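Local coordinates for putative cell adhesion protein (Parabacteroides distasonis, PDB 3LIU) that probably serves as a fimbrillin-type building block of adhesive pili on the bacterial cell surface, at residues Trp56-Lys62 / Val74-Tyr80; Asp314-Leu318 / Ile366-Gly370. All coordinates share one frame; numbering follows the deposited sequence. Where two conformers were deposited one is given.

Contact 1: Trp56-Lys62 / Val74-Tyr80; sequences WSVIYTK and VGPQEVY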
loop_
_atom_site.group_PDB
_atom_site.type_symbol
_atom_site.label_atom_id
_atom_site.label_comp_id
_atom_site.label_asym_id
_atom_site.label_seq_id
_atom_site.Cartn_x
_atom_site.Cartn_y
_atom_site.Cartn_z
ATOM N N TRP A 56 29.444 8.948 -9.751
ATOM C CA TRP A 56 29.489 7.517 -10.089
ATOM C C TRP A 56 28.268 6.815 -9.479
ATOM O O TRP A 56 27.657 7.316 -8.522
ATOM C CB TRP A 56 30.785 6.856 -9.631
ATOM C CG TRP A 56 31.089 6.899 -8.118
ATOM C CD1 TRP A 56 31.888 7.802 -7.469
ATOM C CD2 TRP A 56 30.641 5.972 -7.102
ATOM N NE1 TRP A 56 31.948 7.511 -6.118
ATOM C CE2 TRP A 56 31.208 6.386 -5.873
ATOM C CE3 TRP A 56 29.820 4.840 -7.115
ATOM C CZ2 TRP A 56 30.969 5.719 -4.675
ATOM C CZ3 TRP A 56 29.583 4.173 -5.916
ATOM C CH2 TRP A 56 30.157 4.618 -4.715
ATOM N N SER A 57 27.887 5.675 -10.051
ATOM C CA SER A 57 26.842 4.863 -9.456
ATOM C C SER A 57 27.120 3.385 -9.634
ATOM O O SER A 57 27.741 2.980 -10.625
ATOM C CB SER A 57 25.498 5.239 -10.049
ATOM O OG SER A 57 25.399 4.958 -11.449
ATOM N N VAL A 58 26.686 2.596 -8.653
ATOM C CA VAL A 58 26.680 1.151 -8.741
ATOM C C VAL A 58 25.350 0.662 -8.213
ATOM O O VAL A 58 24.987 0.952 -7.053
ATOM C CB VAL A 58 27.813 0.514 -7.919
ATOM C CG1 VAL A 58 27.852 -0.977 -8.141
ATOM C CG2 VAL A 58 29.170 1.104 -8.334
ATOM N N ILE A 59 24.612 -0.061 -9.049
ATOM C CA ILE A 59 23.315 -0.649 -8.658
ATOM C C ILE A 59 23.311 -2.127 -8.967
ATOM O O ILE A 59 23.748 -2.522 -10.042
ATOM C CB ILE A 59 22.129 -0.029 -9.422
ATOM C CG1 ILE A 59 22.104 1.504 -9.232
ATOM C CG2 ILE A 59 20.778 -0.687 -8.967
ATOM C CD1 ILE A 59 22.374 2.302 -10.445
ATOM N N TYR A 60 22.832 -2.942 -8.033
ATOM C CA TYR A 60 22.828 -4.384 -8.202
ATOM C C TYR A 60 21.697 -5.027 -7.446
ATOM O O TYR A 60 21.170 -4.457 -6.483
ATOM C CB TYR A 60 24.144 -5.002 -7.731
ATOM C CG TYR A 60 24.501 -4.653 -6.312
ATOM C CD1 TYR A 60 25.071 -3.426 -6.012
ATOM C CD2 TYR A 60 24.296 -5.549 -5.268
ATOM C CE1 TYR A 60 25.436 -3.091 -4.700
ATOM C CE2 TYR A 60 24.654 -5.212 -3.942
ATOM C CZ TYR A 60 25.204 -3.964 -3.687
ATOM O OH TYR A 60 25.567 -3.582 -2.429
ATOM N N THR A 61 21.359 -6.244 -7.855
ATOM C CA THR A 61 20.298 -7.034 -7.206
ATOM C C THR A 61 20.818 -8.436 -6.919
ATOM O O THR A 61 21.422 -9.068 -7.786
ATOM C CB THR A 61 19.006 -7.134 -8.053
ATOM O OG1 THR A 61 18.443 -5.836 -8.240
ATOM C CG2 THR A 61 17.909 -8.014 -7.326
ATOM N N LYS A 62 20.594 -8.899 -5.703
ATOM C CA LYS A 62 20.998 -10.219 -5.254
ATOM C C LYS A 62 19.899 -10.813 -4.404
ATOM O O LYS A 62 18.997 -10.117 -3.902
ATOM C CB LYS A 62 22.288 -10.172 -4.417
ATOM C CG LYS A 62 23.483 -9.584 -5.202
ATOM C CD LYS A 62 24.797 -9.605 -4.470
ATOM C CE LYS A 62 25.952 -9.332 -5.470
ATOM N NZ LYS A 62 27.140 -8.770 -4.786
ATOM N N VAL A 74 23.047 -8.892 1.895
ATOM C CA VAL A 74 23.438 -8.936 0.484
ATOM C C VAL A 74 24.955 -8.997 0.470
ATOM O O VAL A 74 25.614 -8.138 1.044
ATOM C CB VAL A 74 22.906 -7.720 -0.321
ATOM C CG1 VAL A 74 23.394 -6.413 0.268
ATOM C CG2 VAL A 74 23.305 -7.824 -1.781
ATOM N N GLY A 75 25.502 -10.023 -0.183
ATOM C CA GLY A 75 26.921 -10.386 -0.111
ATOM C C GLY A 75 27.797 -9.322 -0.701
ATOM O O GLY A 75 27.291 -8.431 -1.387
ATOM N N PRO A 76 29.111 -9.401 -0.439
ATOM C CA PRO A 76 29.981 -8.318 -0.850
ATOM C C PRO A 76 29.819 -8.000 -2.308
ATOM O O PRO A 76 29.695 -8.902 -3.114
ATOM C CB PRO A 76 31.375 -8.867 -0.564
ATOM C CG PRO A 76 31.176 -9.670 0.634
ATOM C CD PRO A 76 29.853 -10.390 0.360
ATOM N N GLN A 77 29.819 -6.718 -2.632
ATOM C CA GLN A 77 29.729 -6.272 -4.004
ATOM C C GLN A 77 30.786 -5.222 -4.207
ATOM O O GLN A 77 31.007 -4.406 -3.328
ATOM C CB GLN A 77 28.365 -5.659 -4.244
ATOM C CG GLN A 77 28.217 -4.919 -5.558
ATOM C CD GLN A 77 28.112 -5.851 -6.731
ATOM O OE1 GLN A 77 27.740 -7.024 -6.586
ATOM N NE2 GLN A 77 28.440 -5.332 -7.911
ATOM N N GLU A 78 31.439 -5.223 -5.362
ATOM C CA GLU A 78 32.396 -4.164 -5.654
ATOM C C GLU A 78 31.685 -2.831 -5.926
ATOM O O GLU A 78 30.688 -2.795 -6.626
ATOM C CB GLU A 78 33.298 -4.522 -6.837
ATOM C CG GLU A 78 34.597 -3.727 -6.837
ATOM C CD GLU A 78 35.239 -3.714 -8.202
ATOM O OE1 GLU A 78 35.708 -4.785 -8.637
ATOM O OE2 GLU A 78 35.254 -2.639 -8.849
ATOM N N VAL A 79 32.238 -1.760 -5.372
ATOM C CA VAL A 79 31.711 -0.402 -5.499
ATOM C C VAL A 79 32.949 0.514 -5.537
ATOM O O VAL A 79 34.070 0.016 -5.634
ATOM C CB VAL A 79 30.739 -0.048 -4.312
ATOM C CG1 VAL A 79 29.511 -0.964 -4.308
ATOM C CG2 VAL A 79 31.419 -0.134 -2.968
ATOM N N TYR A 80 32.767 1.829 -5.512
ATOM C CA TYR A 80 33.911 2.767 -5.419
ATOM C C TYR A 80 34.018 3.420 -4.048
ATOM O O TYR A 80 33.030 3.480 -3.291
ATOM C CB TYR A 80 33.829 3.848 -6.509
ATOM C CG TYR A 80 33.743 3.276 -7.928
ATOM C CD1 TYR A 80 34.877 2.774 -8.563
ATOM C CD2 TYR A 80 32.532 3.241 -8.621
ATOM C CE1 TYR A 80 34.816 2.252 -9.852
ATOM C CE2 TYR A 80 32.459 2.717 -9.918
ATOM C CZ TYR A 80 33.609 2.224 -10.525
ATOM O OH TYR A 80 33.556 1.698 -11.799
HETATM O O HOH W 1 26.371 -5.754 -0.886
#
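Tyr80 drives one edge of its ring toward the face of Trp56 in an offset edge-to-face pair, the ring planes 72° apart. Tyr80 CD2 comes 3.5 Å from Trp56 CE3, while Tyr80 CB stands over the indole six-membered ring, 3.8 Å from the centroid, as a CH-pi contact. Trp56 CG sits between its backbone N and carbonyl carbon (chi1 60°), which turns the indole inward, where Val50, Leu14 and Leu136 also meet it. Replacing this indole by an alanine is likely to open a gap beside those residues and leave the Tyr80 ring edge without the face it meets. Val58 fills the next place: CG2 lies 4.0 Å from Tyr80 CE2, and CG1 reaches Val79. Further along, Gln77 is bent at chi2 (74°), laying its amide nearly parallel to the Tyr60 ring, with CG over the ring centre and 3.4 Å from Tyr60 CE1. Val74 CG2 meets the same ring in its plane, at the edge. The extended Lys62 chain runs past Val74 CG2 and ends at Gln77, where NZ gives OE1 a 2.6 Å hydrogen bond in the carbonyl plane, on a lone pair, plus a weak one to Gly75 O. This grip holds the amide carbonyl toward the lysine. A water between Tyr60 OH and Gly75 O adds a further link. Strands 57-66 and 71-80 pair antiparallel as a beta hairpin but separate here, their axes 7.3 Å apart, with side chains packed between them, consistent with the transthyretin-like beta sandwich of FimA-type fimbrillins.

Contact 2: Asp314-Leu318 / Ile366-Gly370; sequences DYTYL and IIGPG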
loop_
_atom_site.group_PDB
_atom_site.type_symbol
_atom_site.label_atom_id
_atom_site.label_comp_id
_atom_site.label_asym_id
_atom_site.label_seq_id
_atom_site.Cartn_x
_atom_site.Cartn_y
_atom_site.Cartn_z
ATOM N N ASP A 314 -27.303 -8.291 1.520
ATOM C CA ASP A 314 -28.764 -8.284 1.549
ATOM C C ASP A 314 -29.180 -7.704 2.876
ATOM O O ASP A 314 -28.765 -8.209 3.917
ATOM C CB ASP A 314 -29.326 -9.707 1.397
ATOM C CG ASP A 314 -28.944 -10.348 0.069
ATOM O OD1 ASP A 314 -28.460 -9.645 -0.846
ATOM O OD2 ASP A 314 -29.089 -11.575 -0.037
ATOM N N TYR A 315 -29.985 -6.644 2.839
ATOM C CA TYR A 315 -30.373 -5.931 4.060
ATOM C C TYR A 315 -31.850 -6.132 4.261
ATOM O O TYR A 315 -32.667 -5.918 3.350
ATOM C CB TYR A 315 -30.027 -4.440 3.952
ATOM C CG TYR A 315 -30.581 -3.578 5.069
ATOM C CD1 TYR A 315 -29.941 -3.487 6.315
ATOM C CD2 TYR A 315 -31.748 -2.868 4.887
ATOM C CE1 TYR A 315 -30.476 -2.688 7.339
ATOM C CE2 TYR A 315 -32.285 -2.076 5.890
ATOM C CZ TYR A 315 -31.662 -1.983 7.101
ATOM O OH TYR A 315 -32.257 -1.197 8.055
ATOM N N THR A 316 -32.190 -6.532 5.467
ATOM C CA THR A 316 -33.568 -6.795 5.836
ATOM C C THR A 316 -33.998 -5.827 6.951
ATOM O O THR A 316 -33.278 -5.645 7.939
ATOM C CB THR A 316 -33.697 -8.272 6.311
ATOM O OG1 THR A 316 -33.187 -9.142 5.288
ATOM C CG2 THR A 316 -35.131 -8.618 6.637
ATOM N N TYR A 317 -35.172 -5.220 6.788
ATOM C CA TYR A 317 -35.705 -4.305 7.785
ATOM C C TYR A 317 -37.200 -4.540 7.980
ATOM O O TYR A 317 -37.858 -5.148 7.143
ATOM C CB TYR A 317 -35.458 -2.871 7.365
ATOM C CG TYR A 317 -36.125 -2.503 6.065
ATOM C CD1 TYR A 317 -35.596 -2.931 4.843
ATOM C CD2 TYR A 317 -37.270 -1.706 6.054
ATOM C CE1 TYR A 317 -36.187 -2.577 3.659
ATOM C CE2 TYR A 317 -37.892 -1.369 4.871
ATOM C CZ TYR A 317 -37.354 -1.804 3.674
ATOM O OH TYR A 317 -37.975 -1.488 2.480
ATOM N N LEU A 318 -37.710 -4.072 9.114
ATOM C CA LEU A 318 -39.143 -4.137 9.429
ATOM C C LEU A 318 -39.681 -2.727 9.461
ATOM O O LEU A 318 -39.377 -1.976 10.382
ATOM C CB LEU A 318 -39.385 -4.814 10.774
ATOM C CG LEU A 318 -40.861 -5.025 11.143
ATOM C CD1 LEU A 318 -41.559 -5.999 10.171
ATOM C CD2 LEU A 318 -40.929 -5.551 12.558
ATOM N N ILE A 366 -24.401 -0.941 9.562
ATOM C CA ILE A 366 -25.396 -0.693 8.528
ATOM C C ILE A 366 -26.726 -0.359 9.181
ATOM O O ILE A 366 -27.219 -1.122 10.008
ATOM C CB ILE A 366 -25.488 -1.922 7.605
ATOM C CG1 ILE A 366 -24.167 -2.021 6.821
ATOM C CG2 ILE A 366 -26.723 -1.825 6.680
ATOM C CD1 ILE A 366 -23.879 -3.327 6.380
ATOM N N ILE A 367 -27.303 0.789 8.835
ATOM C CA ILE A 367 -28.497 1.296 9.521
ATOM C C ILE A 367 -29.714 1.525 8.606
ATOM O O ILE A 367 -30.691 2.154 8.998
ATOM C CB ILE A 367 -28.172 2.596 10.327
ATOM C CG1 ILE A 367 -27.829 3.758 9.391
ATOM C CG2 ILE A 367 -27.001 2.318 11.334
ATOM C CD1 ILE A 367 -27.946 5.127 10.078
ATOM N N GLY A 368 -29.670 0.983 7.396
ATOM C CA GLY A 368 -30.754 1.175 6.437
ATOM C C GLY A 368 -30.358 0.539 5.130
ATOM O O GLY A 368 -29.255 -0.017 5.028
ATOM N N PRO A 369 -31.259 0.575 4.126
ATOM C CA PRO A 369 -30.973 -0.057 2.856
ATOM C C PRO A 369 -29.882 0.717 2.126
ATOM O O PRO A 369 -29.822 1.945 2.197
ATOM C CB PRO A 369 -32.294 0.054 2.089
ATOM C CG PRO A 369 -33.296 0.621 3.038
ATOM C CD PRO A 369 -32.512 1.346 4.071
ATOM N N GLY A 370 -29.043 -0.017 1.420
ATOM C CA GLY A 370 -28.007 0.552 0.616
ATOM C C GLY A 370 -28.532 0.921 -0.745
ATOM O O GLY A 370 -29.734 0.928 -0.987
#
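Tyr315 lays one face of its ring against the Gly368-Pro369 peptide, joining strand 308-319 to the loop that follows strand 358-366, in a fold consistent with a fimbrillin beta sandwich. The tyrosine is the centrepiece. Its ring is reached by extending the side chain, CG opposite the backbone N (chi1 171°), which sends the phenol across the loop with the hydroxyl at its far end. There Tyr315 OH passes 3.2 Å from Gly368 CA, but it is hydrogen-bonded with Ser195 OG on the neighbouring strand 193-213, so the buried polar end has a partner while the rest of the phenol is left for packing. That bond also helps to fix where the ring stops. Gly368, with phi 175° and psi 178°, is fully stretched, and its flat peptide can lie close to the ring: Gly368 C is 3.3 Å from Tyr315 CE2. Pro369 continues this cover obliquely, with its N 3.3 Å and its CD 3.9 Å from Tyr315 CE2. Pro369 CG then reaches toward the Tyr317 ring, a looser contact at 4.4 Å from Tyr317 CE1. On the other flank Ile366, the last residue of strand 358-366, brings its CG2 branch to 3.6 Å from Tyr315 CD1. Van der Waals packing therefore carries the contact between the two segments, and the loop's polar atoms look to other strands: Ile367 O is bonded by Tyr193 OH and Gly370 O by Lys328 NZ. Gly368 O stands 3.5 Å above the Tyr315 ring plane, over its centre, and takes a hydrogen bond from Tyr333 OH.

Overall arrangement
Contacts 1 and 2 lie on opposite sides of the chain's centre, with nearest atoms about 44 Å apart, and share no strand. Both are partly buried. Contact 1 is the larger, 552 Å² against 203 Å², and closes a local hairpin; contact 2 ties segments 48 residues apart, a strand to a loop. Each uses aromatic faces, but their partners differ. In 56-62/74-80 the rings meet mainly side chains, and a partly exposed lysine at one end adds a charged hydrogen bond. In 314-318/366-370 a tyrosine meets mostly backbone, and polar bonding is left to surrounding strands.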